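PDB 6IA8: histone acetyltransferase, ELP3 family from Methanocaldococcus infernus, which catalyses formation of 5-carboxymethyluridine at the wobble uridine of tRNA, using acetyl-CoA, S-adenosylmethionine and an iron-sulfur cluster. Local coordinates for residues 60-65 against 132-137; 184-189 against 496-501; 253-258 against 283-288; 385-390 against 418-423; 392-397 against 409-414. One frame throughout, in Å; residues are numbered along the deposited sequence.

Interaction 1: 60-65 against 132-137; sequences SGVAVV and TDKIEL
The carboxylate of Glu-136 meets Val-64 at one corner: its OE1 lies 3.4 Å from Val-64 CG2, and the methyl stands out of the carboxylate plane. With CG anti to the backbone N (chi1 169°) and the chain extended beyond it, Glu-136 runs side by side with Val-64 in the same direction. Its other oxygen, OE2, forms a salt bridge with Arg-212. The second carboxylate, that of Asp-133, holds Lys-134 NZ by OD2 in a weak salt bridge of 3.5 Å. Three backbone bonds join the strands. Ala-63 N donates to Lys-134 O and Glu-136 N to Ala-63 O, both at 2.8 Å, while Val-65 N reaches Glu-136 O in an almost straight bond (179° at the hydrogen). On the sheet face that carries Ala-63, Val-65, Ile-135 and Leu-137, Val-65 CG2 packs on Ile-135 CG2 at 3.6 Å and Val-65 CG1 on Leu-137 CD1 at 4.0 Å. Helices 114-127 and 149-164 cover this apolar face, whereas Val-64 and Glu-136 point to the other. Lys-134 is assigned to acetyl-CoA binding by similarity. Matching CA atoms about 4.8 Å apart and strand axes at 33° show twisted parallel pairing, here of strand 63-68 with the next strand, 134-140: the beginning of the parallel sheet of the radical SAM barrel.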
# COMPACT_ATOMS: atom_id res chain seq x y z
N SER A 60 -9.81 -7.30 10.85
CA SER A 60 -10.20 -6.83 9.53
C SER A 60 -10.73 -7.98 8.68
O SER A 60 -10.43 -9.16 8.92
CB SER A 60 -9.02 -6.17 8.82
OG SER A 60 -9.33 -5.91 7.46
N GLY A 61 -11.53 -7.62 7.67
CA GLY A 61 -12.07 -8.61 6.77
C GLY A 61 -11.07 -9.15 5.77
O GLY A 61 -11.33 -10.18 5.15
N VAL A 62 -9.94 -8.46 5.60
CA VAL A 62 -8.88 -8.89 4.69
C VAL A 62 -7.71 -9.39 5.54
O VAL A 62 -7.20 -8.66 6.40
CB VAL A 62 -8.43 -7.75 3.76
CG1 VAL A 62 -7.29 -8.21 2.87
CG2 VAL A 62 -9.60 -7.26 2.91
N ALA A 63 -7.29 -10.62 5.29
CA ALA A 63 -6.17 -11.22 6.01
C ALA A 63 -4.87 -10.85 5.31
O ALA A 63 -4.72 -11.07 4.10
CB ALA A 63 -6.32 -12.73 6.07
N VAL A 64 -3.92 -10.34 6.07
CA VAL A 64 -2.61 -10.00 5.52
C VAL A 64 -1.69 -11.19 5.71
O VAL A 64 -1.48 -11.65 6.84
CB VAL A 64 -2.02 -8.75 6.19
CG1 VAL A 64 -0.63 -8.51 5.66
CG2 VAL A 64 -2.91 -7.52 5.93
N VAL A 65 -1.15 -11.71 4.62
CA VAL A 65 -0.27 -12.87 4.63
C VAL A 65 1.06 -12.38 4.08
O VAL A 65 1.22 -12.21 2.87
CB VAL A 65 -0.83 -14.02 3.79
CG1 VAL A 65 0.17 -15.15 3.64
CG2 VAL A 65 -2.16 -14.55 4.38
N THR A 132 -10.41 -15.44 6.45
CA THR A 132 -9.33 -15.61 5.48
C THR A 132 -9.85 -15.85 4.07
O THR A 132 -9.13 -16.38 3.22
CB THR A 132 -8.42 -16.77 5.89
OG1 THR A 132 -9.18 -17.99 5.90
CG2 THR A 132 -7.84 -16.53 7.29
N ASP A 133 -11.10 -15.47 3.79
CA ASP A 133 -11.61 -15.61 2.43
C ASP A 133 -11.01 -14.58 1.49
O ASP A 133 -11.00 -14.81 0.28
CB ASP A 133 -13.15 -15.51 2.44
CG ASP A 133 -13.65 -14.24 3.11
OD1 ASP A 133 -13.30 -13.99 4.27
OD2 ASP A 133 -14.40 -13.48 2.46
N LYS A 134 -10.52 -13.46 2.02
CA LYS A 134 -9.83 -12.43 1.25
C LYS A 134 -8.42 -12.26 1.81
O LYS A 134 -8.25 -11.97 3.01
CB LYS A 134 -10.58 -11.09 1.31
CG LYS A 134 -11.98 -11.12 0.79
CD LYS A 134 -12.56 -9.69 0.77
CE LYS A 134 -14.05 -9.69 0.48
NZ LYS A 134 -14.85 -10.14 1.65
N ILE A 135 -7.41 -12.39 0.95
CA ILE A 135 -6.02 -12.36 1.38
C ILE A 135 -5.25 -11.29 0.62
O ILE A 135 -5.30 -11.24 -0.61
CB ILE A 135 -5.37 -13.75 1.20
CG1 ILE A 135 -5.95 -14.74 2.24
CG2 ILE A 135 -3.85 -13.64 1.34
CD1 ILE A 135 -5.52 -16.16 2.00
N GLU A 136 -4.52 -10.47 1.35
CA GLU A 136 -3.50 -9.60 0.79
C GLU A 136 -2.16 -10.30 1.00
O GLU A 136 -1.75 -10.50 2.14
CB GLU A 136 -3.49 -8.23 1.47
CG GLU A 136 -2.26 -7.38 1.08
CD GLU A 136 -2.14 -6.06 1.87
OE1 GLU A 136 -2.82 -5.90 2.89
OE2 GLU A 136 -1.36 -5.19 1.45
N LEU A 137 -1.51 -10.66 -0.10
CA LEU A 137 -0.23 -11.35 -0.08
C LEU A 137 0.87 -10.31 -0.23
O LEU A 137 0.82 -9.48 -1.14
CB LEU A 137 -0.15 -12.35 -1.21
CG LEU A 137 1.13 -13.17 -1.30
CD1 LEU A 137 1.31 -14.03 -0.08
CD2 LEU A 137 1.04 -14.00 -2.59
O HOH W 1 -10.55 -12.46 4.89

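Interaction 2: 184-189 against 496-501; sequences RCVALC and IGVREY. With SO4 (sulfate ion), chain D.
Arg-184 and Cys-185 meet Gly-497 where two domains join: strand 184-192 of the radical SAM sheet receives the loop that leads into helix 499-504 of the GNAT acetyltransferase domain. The tight part centres on Gly-497. Its N donates to Cys-185 O at 2.7 Å, from above the carbonyl plane (42° out of it), and its CA lies 3.9 Å from Arg-184 CB. A CB on this residue would fall about 2.6 Å from Arg-184 CB, too close, consistent with a glycine here. Beside it, the Val-498 branch CG2 comes within 3.6 Å of Val-186 CB and also touches Val-186 O.

The arginine end is looser. Extended from CG to NE, Arg-184 brings the edge of its guanidinium to Gly-497 O, but NH1 makes only a weak bond of 3.5 Å there. Glu-500, poorly ordered, offers its CB to that edge, while its carboxylate stays apart, with OE2 5.8 Å from Arg-184 NH1. Farther along lies a sulfate, probably from the crystallisation liquor, also bonded to Gly-470 N and Arg-471 N. Tyr-501 OH donates to sulfate O3 at 2.9 Å, and that oxygen lies in the plane of the ring.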
# COMPACT_ATOMS: atom_id res chain seq x y z
N ARG A 184 -9.22 -16.12 -1.47
CA ARG A 184 -8.94 -15.36 -2.68
C ARG A 184 -7.84 -14.33 -2.45
O ARG A 184 -7.87 -13.61 -1.44
CB ARG A 184 -10.19 -14.64 -3.17
CG ARG A 184 -11.32 -15.58 -3.51
CD ARG A 184 -12.26 -14.93 -4.49
NE ARG A 184 -13.49 -15.68 -4.69
CZ ARG A 184 -14.44 -15.33 -5.55
NH1 ARG A 184 -14.28 -14.25 -6.32
NH2 ARG A 184 -15.53 -16.06 -5.66
N CYS A 185 -6.88 -14.28 -3.38
CA CYS A 185 -5.83 -13.26 -3.35
C CYS A 185 -6.40 -11.97 -3.93
O CYS A 185 -6.47 -11.81 -5.16
CB CYS A 185 -4.61 -13.73 -4.12
SG CYS A 185 -3.26 -12.45 -4.06
N VAL A 186 -6.88 -11.08 -3.06
CA VAL A 186 -7.48 -9.84 -3.53
C VAL A 186 -6.47 -8.73 -3.75
O VAL A 186 -6.80 -7.70 -4.35
CB VAL A 186 -8.58 -9.33 -2.57
CG1 VAL A 186 -9.69 -10.40 -2.45
CG2 VAL A 186 -8.00 -8.96 -1.21
N ALA A 187 -5.24 -8.91 -3.30
CA ALA A 187 -4.19 -7.91 -3.47
C ALA A 187 -2.85 -8.60 -3.32
O ALA A 187 -2.70 -9.52 -2.51
CB ALA A 187 -4.30 -6.77 -2.46
N LEU A 188 -1.87 -8.12 -4.07
CA LEU A 188 -0.52 -8.68 -4.03
C LEU A 188 0.44 -7.51 -4.03
O LEU A 188 0.48 -6.74 -5.00
CB LEU A 188 -0.25 -9.58 -5.23
CG LEU A 188 1.20 -10.02 -5.52
CD1 LEU A 188 1.80 -10.64 -4.33
CD2 LEU A 188 1.23 -10.98 -6.73
N CYS A 189 1.21 -7.38 -2.95
CA CYS A 189 2.15 -6.28 -2.78
C CYS A 189 3.57 -6.82 -2.86
O CYS A 189 3.90 -7.80 -2.20
CB CYS A 189 1.96 -5.57 -1.44
SG CYS A 189 3.20 -4.15 -1.30
N ILE A 496 -6.18 -10.77 -8.34
CA ILE A 496 -6.60 -12.02 -8.95
C ILE A 496 -7.99 -12.42 -8.46
O ILE A 496 -8.86 -12.79 -9.24
CB ILE A 496 -5.56 -13.12 -8.67
CG1 ILE A 496 -4.22 -12.74 -9.31
CG2 ILE A 496 -6.06 -14.47 -9.16
CD1 ILE A 496 -3.00 -13.45 -8.69
N GLY A 497 -8.21 -12.33 -7.14
CA GLY A 497 -9.45 -12.76 -6.55
C GLY A 497 -10.58 -11.76 -6.61
O GLY A 497 -11.65 -12.01 -6.05
N VAL A 498 -10.38 -10.64 -7.29
CA VAL A 498 -11.40 -9.61 -7.45
C VAL A 498 -11.90 -9.52 -8.90
O VAL A 498 -12.86 -8.77 -9.17
CB VAL A 498 -10.88 -8.23 -7.00
CG1 VAL A 498 -12.02 -7.22 -6.88
CG2 VAL A 498 -10.10 -8.32 -5.71
N ARG A 499 -11.28 -10.23 -9.83
CA ARG A 499 -11.67 -10.12 -11.23
C ARG A 499 -13.16 -10.40 -11.39
O ARG A 499 -13.85 -9.73 -12.17
CB ARG A 499 -10.83 -11.08 -12.07
CG ARG A 499 -9.34 -10.67 -12.10
CD ARG A 499 -8.46 -11.70 -12.79
NE ARG A 499 -7.08 -11.24 -12.91
CZ ARG A 499 -6.03 -12.03 -13.11
NH1 ARG A 499 -6.19 -13.34 -13.22
NH2 ARG A 499 -4.81 -11.51 -13.20
N GLU A 500 -13.67 -11.38 -10.64
CA GLU A 500 -15.08 -11.75 -10.75
C GLU A 500 -15.98 -10.57 -10.45
O GLU A 500 -17.02 -10.39 -11.08
CB GLU A 500 -15.40 -12.93 -9.82
CG GLU A 500 -16.67 -13.67 -10.17
CD GLU A 500 -16.63 -14.28 -11.56
OE1 GLU A 500 -17.37 -13.79 -12.44
OE2 GLU A 500 -15.86 -15.23 -11.77
N TYR A 501 -15.58 -9.73 -9.49
CA TYR A 501 -16.37 -8.56 -9.13
C TYR A 501 -16.51 -7.61 -10.31
O TYR A 501 -17.60 -7.11 -10.58
CB TYR A 501 -15.72 -7.84 -7.95
CG TYR A 501 -16.41 -6.55 -7.53
CD1 TYR A 501 -17.49 -6.56 -6.64
CD2 TYR A 501 -16.00 -5.33 -8.04
CE1 TYR A 501 -18.12 -5.38 -6.26
CE2 TYR A 501 -16.62 -4.14 -7.67
CZ TYR A 501 -17.69 -4.17 -6.79
OH TYR A 501 -18.29 -2.99 -6.42
S SO4 D . -20.87 -2.59 -3.75
O1 SO4 D . -21.36 -1.65 -4.77
O2 SO4 D . -22.06 -2.99 -2.95
O3 SO4 D . -20.24 -3.73 -4.40
O4 SO4 D . -19.92 -1.89 -2.86

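Interaction 3: 253-258 against 283-288; sequences YHLMPG and DMVKIY
His-254 and Lys-286 lie on the same face of two parallel strands, their side chains crossing at a slant, and the imidazole turns its edge to the lysine: CD2 is 3.3 Å from Lys-286 CD, which lies in the ring plane. The backbone beneath is firmly joined. Lys-286 N donates to Tyr-253 O and Leu-255 N to Lys-286 O, both at 2.8 Å, after Tyr-253 N to Met-284 O. Tyr-288 N closes the series on Leu-255 O at a longer 3.3 Å. On the opposite face Leu-255 CD1 rests 4.0 Å from Val-285 CG1. Past the strand end, Pro-257 CG meets Ile-287 CG2 at 3.6 Å, the side chains at about a right angle.

The second shell fixes the polar ends: His-254 ND1 is hydrogen-bonded to Gln-218 OE1, and Lys-286, bent about both CG-CD and CD-CE, carries NZ to a salt bridge with Glu-214. An alanine in place of His-254 would probably leave Gln-218 without this mate and open a gap beside the lysine methylenes. The segments belong to a beta-alpha-beta unit of the radical SAM barrel, whose helix 264-276 packs on Leu-255, Pro-257 and Ile-287, while strand 212-218 flanks strand 250-255.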
# COMPACT_ATOMS: atom_id res chain seq x y z
N TYR A 253 5.67 4.22 -0.44
CA TYR A 253 7.04 4.60 -0.14
C TYR A 253 7.37 4.18 1.29
O TYR A 253 6.66 4.57 2.23
CB TYR A 253 7.26 6.11 -0.22
CG TYR A 253 7.31 6.77 -1.57
CD1 TYR A 253 7.13 6.06 -2.75
CD2 TYR A 253 7.56 8.15 -1.65
CE1 TYR A 253 7.22 6.69 -3.98
CE2 TYR A 253 7.64 8.79 -2.85
CZ TYR A 253 7.47 8.08 -4.03
OH TYR A 253 7.56 8.82 -5.20
N HIS A 254 8.45 3.42 1.46
CA HIS A 254 9.04 3.23 2.78
C HIS A 254 9.98 4.40 3.04
O HIS A 254 10.90 4.63 2.25
CB HIS A 254 9.76 1.89 2.89
CG HIS A 254 10.25 1.60 4.26
ND1 HIS A 254 11.47 2.04 4.73
CD2 HIS A 254 9.67 0.93 5.29
CE1 HIS A 254 11.63 1.63 5.97
NE2 HIS A 254 10.55 0.96 6.34
N LEU A 255 9.75 5.14 4.12
CA LEU A 255 10.51 6.34 4.43
C LEU A 255 11.09 6.25 5.84
O LEU A 255 10.43 5.75 6.76
CB LEU A 255 9.65 7.61 4.31
CG LEU A 255 9.02 7.86 2.95
CD1 LEU A 255 7.91 8.90 3.03
CD2 LEU A 255 10.12 8.30 1.95
N MET A 256 12.32 6.73 6.01
CA MET A 256 13.03 6.63 7.29
C MET A 256 13.46 8.00 7.78
O MET A 256 14.54 8.49 7.40
CB MET A 256 14.24 5.71 7.15
CG MET A 256 13.94 4.23 7.19
SD MET A 256 15.43 3.29 7.59
CE MET A 256 16.51 3.79 6.27
N PRO A 257 12.68 8.64 8.64
CA PRO A 257 13.17 9.85 9.31
C PRO A 257 14.43 9.55 10.10
O PRO A 257 14.64 8.42 10.58
CB PRO A 257 12.01 10.27 10.23
CG PRO A 257 10.81 9.53 9.70
CD PRO A 257 11.35 8.23 9.12
N GLY A 258 15.28 10.56 10.25
CA GLY A 258 16.42 10.49 11.15
C GLY A 258 17.60 9.69 10.64
O GLY A 258 18.39 9.15 11.44
N ASP A 283 0.68 6.89 -3.07
CA ASP A 283 -0.62 6.52 -2.51
C ASP A 283 -0.53 6.19 -1.03
O ASP A 283 -1.52 6.32 -0.30
CB ASP A 283 -1.21 5.31 -3.23
CG ASP A 283 -1.39 5.53 -4.72
OD1 ASP A 283 -1.97 6.55 -5.05
OD2 ASP A 283 -0.92 4.66 -5.52
N MET A 284 0.62 5.69 -0.59
CA MET A 284 0.76 5.13 0.74
C MET A 284 2.18 5.39 1.18
O MET A 284 3.09 5.46 0.34
CB MET A 284 0.42 3.62 0.72
CG MET A 284 0.66 2.89 1.99
SD MET A 284 0.28 1.13 1.78
CE MET A 284 -1.00 1.14 0.51
N VAL A 285 2.38 5.54 2.49
CA VAL A 285 3.73 5.66 3.03
C VAL A 285 3.84 4.79 4.27
O VAL A 285 2.87 4.65 5.02
CB VAL A 285 4.10 7.12 3.37
CG1 VAL A 285 4.16 7.99 2.09
CG2 VAL A 285 3.12 7.69 4.39
N LYS A 286 5.02 4.21 4.48
CA LYS A 286 5.36 3.42 5.65
C LYS A 286 6.54 4.12 6.31
O LYS A 286 7.58 4.30 5.67
CB LYS A 286 5.72 1.99 5.24
CG LYS A 286 6.05 1.06 6.42
CD LYS A 286 6.62 -0.28 5.92
CE LYS A 286 5.59 -1.40 5.94
NZ LYS A 286 4.69 -1.39 4.75
N ILE A 287 6.33 4.64 7.53
CA ILE A 287 7.28 5.54 8.17
C ILE A 287 7.80 4.89 9.44
O ILE A 287 7.02 4.43 10.28
CB ILE A 287 6.65 6.90 8.51
CG1 ILE A 287 6.10 7.56 7.25
CG2 ILE A 287 7.70 7.82 9.19
CD1 ILE A 287 5.14 8.70 7.59
N TYR A 288 9.13 4.87 9.61
CA TYR A 288 9.66 4.49 10.93
C TYR A 288 11.05 5.08 11.07
O TYR A 288 11.81 5.04 10.11
CB TYR A 288 9.73 2.97 11.13
CG TYR A 288 9.70 2.60 12.61
CD1 TYR A 288 8.49 2.47 13.28
CD2 TYR A 288 10.88 2.42 13.35
CE1 TYR A 288 8.44 2.16 14.61
CE2 TYR A 288 10.83 2.09 14.71
CZ TYR A 288 9.61 1.98 15.32
OH TYR A 288 9.51 1.67 16.65

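Interaction 4: 385-390 against 418-423; sequences ILPDPE and ILIAFL
Apolar contacts carry the meeting of Pro-387 with Ile-418 and Ile-420. The proline ring lies against both isoleucines: its CG is 3.9 Å from Ile-418 CG2, where the side chains cross at about a right angle, and its CB is 3.9 Å from Ile-420 CD1. Ile-385 adds a methyl-to-methyl touch, CD1 to Ile-418 CD1, at 4.1 Å.

Contacts of a methyl with backbone form the second kind. Ile-418 CD1 approaches Leu-386 C at 3.9 Å and, slightly farther off, Pro-387 N.

Polar bonds stay within the loop or leave for a third element. Asp-388 OD1 accepts from Glu-390 N at 3.0 Å in an Asx turn, and Asp-388 N is hydrogen-bonded to Asp-413 OD2. The loop after helix 376-383 thus covers the start of strand 418-427 in the GNAT domain, with Val-379 and Trp-464 adding to the same apolar cluster. Between these two segments, side-chain shape and burial of carbon surface do the joining, without directional bonds.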
# COMPACT_ATOMS: atom_id res chain seq x y z
N ILE A 385 -18.22 6.14 17.01
CA ILE A 385 -19.30 6.68 16.19
C ILE A 385 -19.25 6.08 14.79
O ILE A 385 -18.24 5.57 14.33
CB ILE A 385 -19.23 8.22 16.11
CG1 ILE A 385 -17.92 8.65 15.44
CG2 ILE A 385 -19.34 8.85 17.51
CD1 ILE A 385 -17.84 10.18 15.16
N LEU A 386 -20.36 6.19 14.09
CA LEU A 386 -20.54 5.60 12.78
C LEU A 386 -21.01 6.68 11.82
O LEU A 386 -21.54 7.71 12.25
CB LEU A 386 -21.58 4.46 12.81
CG LEU A 386 -21.18 3.21 13.60
CD1 LEU A 386 -22.41 2.37 13.88
CD2 LEU A 386 -20.15 2.40 12.87
N PRO A 387 -20.90 6.44 10.53
CA PRO A 387 -21.32 7.46 9.55
C PRO A 387 -22.78 7.87 9.71
O PRO A 387 -23.65 7.05 9.99
CB PRO A 387 -21.11 6.77 8.21
CG PRO A 387 -19.99 5.79 8.46
CD PRO A 387 -20.24 5.28 9.91
N ASP A 388 -23.02 9.15 9.55
CA ASP A 388 -24.37 9.72 9.61
C ASP A 388 -24.91 9.75 8.18
O ASP A 388 -24.46 10.58 7.38
CB ASP A 388 -24.31 11.13 10.19
CG ASP A 388 -25.67 11.81 10.25
OD1 ASP A 388 -26.65 11.31 9.65
OD2 ASP A 388 -25.73 12.86 10.92
N PRO A 389 -25.86 8.89 7.82
CA PRO A 389 -26.29 8.83 6.41
C PRO A 389 -26.87 10.13 5.86
O PRO A 389 -26.81 10.36 4.64
CB PRO A 389 -27.34 7.71 6.42
CG PRO A 389 -27.84 7.67 7.82
CD PRO A 389 -26.67 8.04 8.70
N GLU A 390 -27.40 11.01 6.71
CA GLU A 390 -27.85 12.31 6.22
C GLU A 390 -26.73 13.14 5.61
O GLU A 390 -27.02 14.13 4.93
CB GLU A 390 -28.51 13.11 7.35
CG GLU A 390 -29.87 12.58 7.79
CD GLU A 390 -30.55 13.50 8.79
OE1 GLU A 390 -30.22 14.71 8.81
OE2 GLU A 390 -31.40 13.02 9.56
N ILE A 418 -15.83 10.93 8.03
CA ILE A 418 -15.64 9.48 8.08
C ILE A 418 -15.67 8.93 6.66
O ILE A 418 -16.62 9.17 5.92
CB ILE A 418 -16.72 8.79 8.94
CG1 ILE A 418 -16.77 9.40 10.34
CG2 ILE A 418 -16.43 7.27 8.99
CD1 ILE A 418 -17.79 8.77 11.27
N LEU A 419 -14.62 8.19 6.29
CA LEU A 419 -14.41 7.72 4.93
C LEU A 419 -14.95 6.31 4.82
O LEU A 419 -14.57 5.43 5.60
CB LEU A 419 -12.92 7.76 4.58
CG LEU A 419 -12.49 7.18 3.24
CD1 LEU A 419 -13.00 7.99 2.10
CD2 LEU A 419 -10.96 7.05 3.21
N ILE A 420 -15.82 6.09 3.83
CA ILE A 420 -16.52 4.83 3.65
C ILE A 420 -15.93 4.00 2.51
O ILE A 420 -15.93 2.77 2.57
CB ILE A 420 -18.02 5.10 3.41
CG1 ILE A 420 -18.65 5.66 4.70
CG2 ILE A 420 -18.71 3.85 2.97
CD1 ILE A 420 -19.94 6.42 4.47
N ALA A 421 -15.50 4.66 1.44
CA ALA A 421 -15.02 3.99 0.24
C ALA A 421 -14.29 5.01 -0.61
O ALA A 421 -14.58 6.21 -0.55
CB ALA A 421 -16.17 3.38 -0.55
N PHE A 422 -13.38 4.53 -1.45
CA PHE A 422 -12.65 5.44 -2.32
C PHE A 422 -12.22 4.71 -3.58
O PHE A 422 -12.13 3.47 -3.62
CB PHE A 422 -11.45 6.08 -1.57
CG PHE A 422 -10.35 5.14 -1.24
CD1 PHE A 422 -10.32 4.53 -0.01
CD2 PHE A 422 -9.32 4.91 -2.14
CE1 PHE A 422 -9.29 3.67 0.34
CE2 PHE A 422 -8.28 4.03 -1.80
CZ PHE A 422 -8.27 3.40 -0.57
N LEU A 423 -11.94 5.50 -4.62
CA LEU A 423 -11.49 4.99 -5.90
C LEU A 423 -10.41 5.94 -6.42
O LEU A 423 -10.58 7.17 -6.36
CB LEU A 423 -12.65 4.91 -6.90
CG LEU A 423 -12.36 4.40 -8.30
CD1 LEU A 423 -13.63 3.77 -8.89
CD2 LEU A 423 -11.84 5.48 -9.23

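Interaction 5: 392-397 against 409-414; sequences IKLVRE and LSFEDV
A beta hairpin of the GNAT domain, strands 392-401 and 404-413, brings Leu-394 over the ring of Phe-411. Leu-394 CG lies 4.0 Å from the ring centroid and 23° off its normal, a CH-pi contact offset toward the rim at CZ, and Ile-392 CG2 approaches Phe-411 CD1 at 4.1 Å. Nearby, Arg-396 runs beside Leu-409, CB to CD2 at 3.8 Å. An alanine in place of Phe-411 removes the ring, which would probably leave Leu-394 and Ile-392 without their apolar partner and Leu-394 freer to turn.

Lys-393 and Glu-412 form one antiparallel hydrogen-bonded pair, Val-395 and Ser-410 another, in which Val-395 N reaches Ser-410 O at 2.7 Å. On the sheet face that carries these four residues, Val-395 CG2 meets Val-414 CG1 at 3.9 Å. Strand 392-401 is outermost in the mixed sheet, and strand 404-413 separates it from strand 418-427. Helix 469-484 packs on the sheet face of Leu-409 and Phe-411, its Tyr-469, assigned to acetyl-CoA binding by similarity, meeting the phenylalanine ring.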
# COMPACT_ATOMS: atom_id res chain seq x y z
N ILE A 392 -23.71 11.69 4.04
CA ILE A 392 -22.80 10.93 3.20
C ILE A 392 -22.89 11.50 1.79
O ILE A 392 -23.97 11.59 1.20
CB ILE A 392 -23.14 9.43 3.21
CG1 ILE A 392 -22.93 8.85 4.60
CG2 ILE A 392 -22.30 8.66 2.19
CD1 ILE A 392 -23.36 7.40 4.74
N LYS A 393 -21.76 11.88 1.24
CA LYS A 393 -21.70 12.47 -0.09
C LYS A 393 -20.59 11.81 -0.89
O LYS A 393 -19.64 11.27 -0.32
CB LYS A 393 -21.41 13.97 -0.02
CG LYS A 393 -22.46 14.76 0.73
CD LYS A 393 -22.31 16.26 0.48
CE LYS A 393 -23.25 17.07 1.38
NZ LYS A 393 -24.63 16.50 1.44
N LEU A 394 -20.71 11.88 -2.22
CA LEU A 394 -19.63 11.51 -3.13
C LEU A 394 -18.72 12.72 -3.30
O LEU A 394 -19.19 13.77 -3.73
CB LEU A 394 -20.16 11.06 -4.49
CG LEU A 394 -19.29 10.05 -5.24
CD1 LEU A 394 -20.02 9.53 -6.49
CD2 LEU A 394 -17.95 10.62 -5.62
N VAL A 395 -17.46 12.61 -2.91
CA VAL A 395 -16.52 13.73 -2.88
C VAL A 395 -15.42 13.46 -3.90
O VAL A 395 -15.10 12.31 -4.20
CB VAL A 395 -15.90 13.91 -1.47
CG1 VAL A 395 -14.86 15.01 -1.47
CG2 VAL A 395 -17.00 14.20 -0.44
N ARG A 396 -14.86 14.52 -4.45
CA ARG A 396 -13.81 14.38 -5.45
C ARG A 396 -12.67 15.32 -5.13
O ARG A 396 -12.90 16.48 -4.80
CB ARG A 396 -14.32 14.68 -6.87
CG ARG A 396 -13.22 14.75 -7.92
CD ARG A 396 -13.84 14.93 -9.30
NE ARG A 396 -12.82 15.24 -10.32
CZ ARG A 396 -13.10 15.49 -11.58
NH1 ARG A 396 -14.36 15.46 -11.99
NH2 ARG A 396 -12.12 15.78 -12.44
N GLU A 397 -11.44 14.86 -5.30
CA GLU A 397 -10.25 15.69 -5.15
C GLU A 397 -9.24 15.25 -6.20
O GLU A 397 -8.93 14.05 -6.29
CB GLU A 397 -9.64 15.52 -3.76
CG GLU A 397 -8.37 16.31 -3.53
CD GLU A 397 -7.83 16.10 -2.13
OE1 GLU A 397 -8.43 15.32 -1.34
OE2 GLU A 397 -6.82 16.70 -1.81
N LEU A 409 -11.77 9.80 -5.78
CA LEU A 409 -13.20 9.81 -5.53
C LEU A 409 -13.48 9.08 -4.23
O LEU A 409 -12.91 8.02 -3.98
CB LEU A 409 -13.95 9.10 -6.66
CG LEU A 409 -13.84 9.69 -8.06
CD1 LEU A 409 -14.58 8.75 -9.05
CD2 LEU A 409 -14.44 11.12 -8.14
N SER A 410 -14.40 9.59 -3.41
CA SER A 410 -14.68 8.93 -2.15
C SER A 410 -16.13 9.14 -1.74
O SER A 410 -16.78 10.10 -2.16
CB SER A 410 -13.73 9.42 -1.05
OG SER A 410 -13.90 10.81 -0.86
N PHE A 411 -16.65 8.19 -0.98
CA PHE A 411 -17.88 8.38 -0.23
C PHE A 411 -17.48 8.68 1.20
O PHE A 411 -16.67 7.94 1.79
CB PHE A 411 -18.80 7.15 -0.30
CG PHE A 411 -19.67 7.16 -1.51
CD1 PHE A 411 -20.79 8.01 -1.56
CD2 PHE A 411 -19.36 6.39 -2.60
CE1 PHE A 411 -21.59 8.05 -2.71
CE2 PHE A 411 -20.17 6.43 -3.75
CZ PHE A 411 -21.27 7.26 -3.81
N GLU A 412 -18.05 9.72 1.78
CA GLU A 412 -17.59 10.24 3.06
C GLU A 412 -18.76 10.90 3.76
O GLU A 412 -19.55 11.59 3.11
CB GLU A 412 -16.47 11.26 2.84
CG GLU A 412 -15.98 11.96 4.08
CD GLU A 412 -14.98 13.07 3.76
OE1 GLU A 412 -14.29 12.98 2.72
OE2 GLU A 412 -14.90 14.04 4.56
N ASP A 413 -18.88 10.66 5.07
CA ASP A 413 -19.71 11.46 5.97
C ASP A 413 -18.97 12.77 6.15
O ASP A 413 -17.96 12.83 6.87
CB ASP A 413 -19.92 10.71 7.29
CG ASP A 413 -20.58 11.55 8.36
OD1 ASP A 413 -20.71 12.79 8.18
OD2 ASP A 413 -20.99 10.97 9.39
N VAL A 414 -19.44 13.84 5.50
CA VAL A 414 -18.68 15.08 5.49
C VAL A 414 -18.95 15.92 6.71
O VAL A 414 -18.25 16.92 6.92
CB VAL A 414 -18.98 15.94 4.24
CG1 VAL A 414 -18.68 15.17 2.98
CG2 VAL A 414 -20.45 16.39 4.26
O HOH W 2 -12.48 12.54 -2.58

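Overall arrangement
Interactions 1 and 3 both belong to the parallel radical SAM sheet, their centres about 23 Å apart, and interaction 2 joins that sheet to the acetyltransferase domain, which holds interactions 4 and 5. Interaction 1 touches interaction 2 through neighbouring strands, Ile-135 N lying 2.7 Å from Arg-184 O. Interactions 4 and 5, with centres about 8 Å apart, also meet through neighbouring strands, Leu-423 N lying 2.8 Å from Leu-409 O. The acetyl-CoA site, assigned by similarity, probably lies between the domains: it includes Lys-134 of interaction 1, and the Val-498 side chain of interaction 2 is about 3 Å from that of Tyr-502, the Ile-420 side chain of interaction 4 about 4 Å from that of Tyr-469.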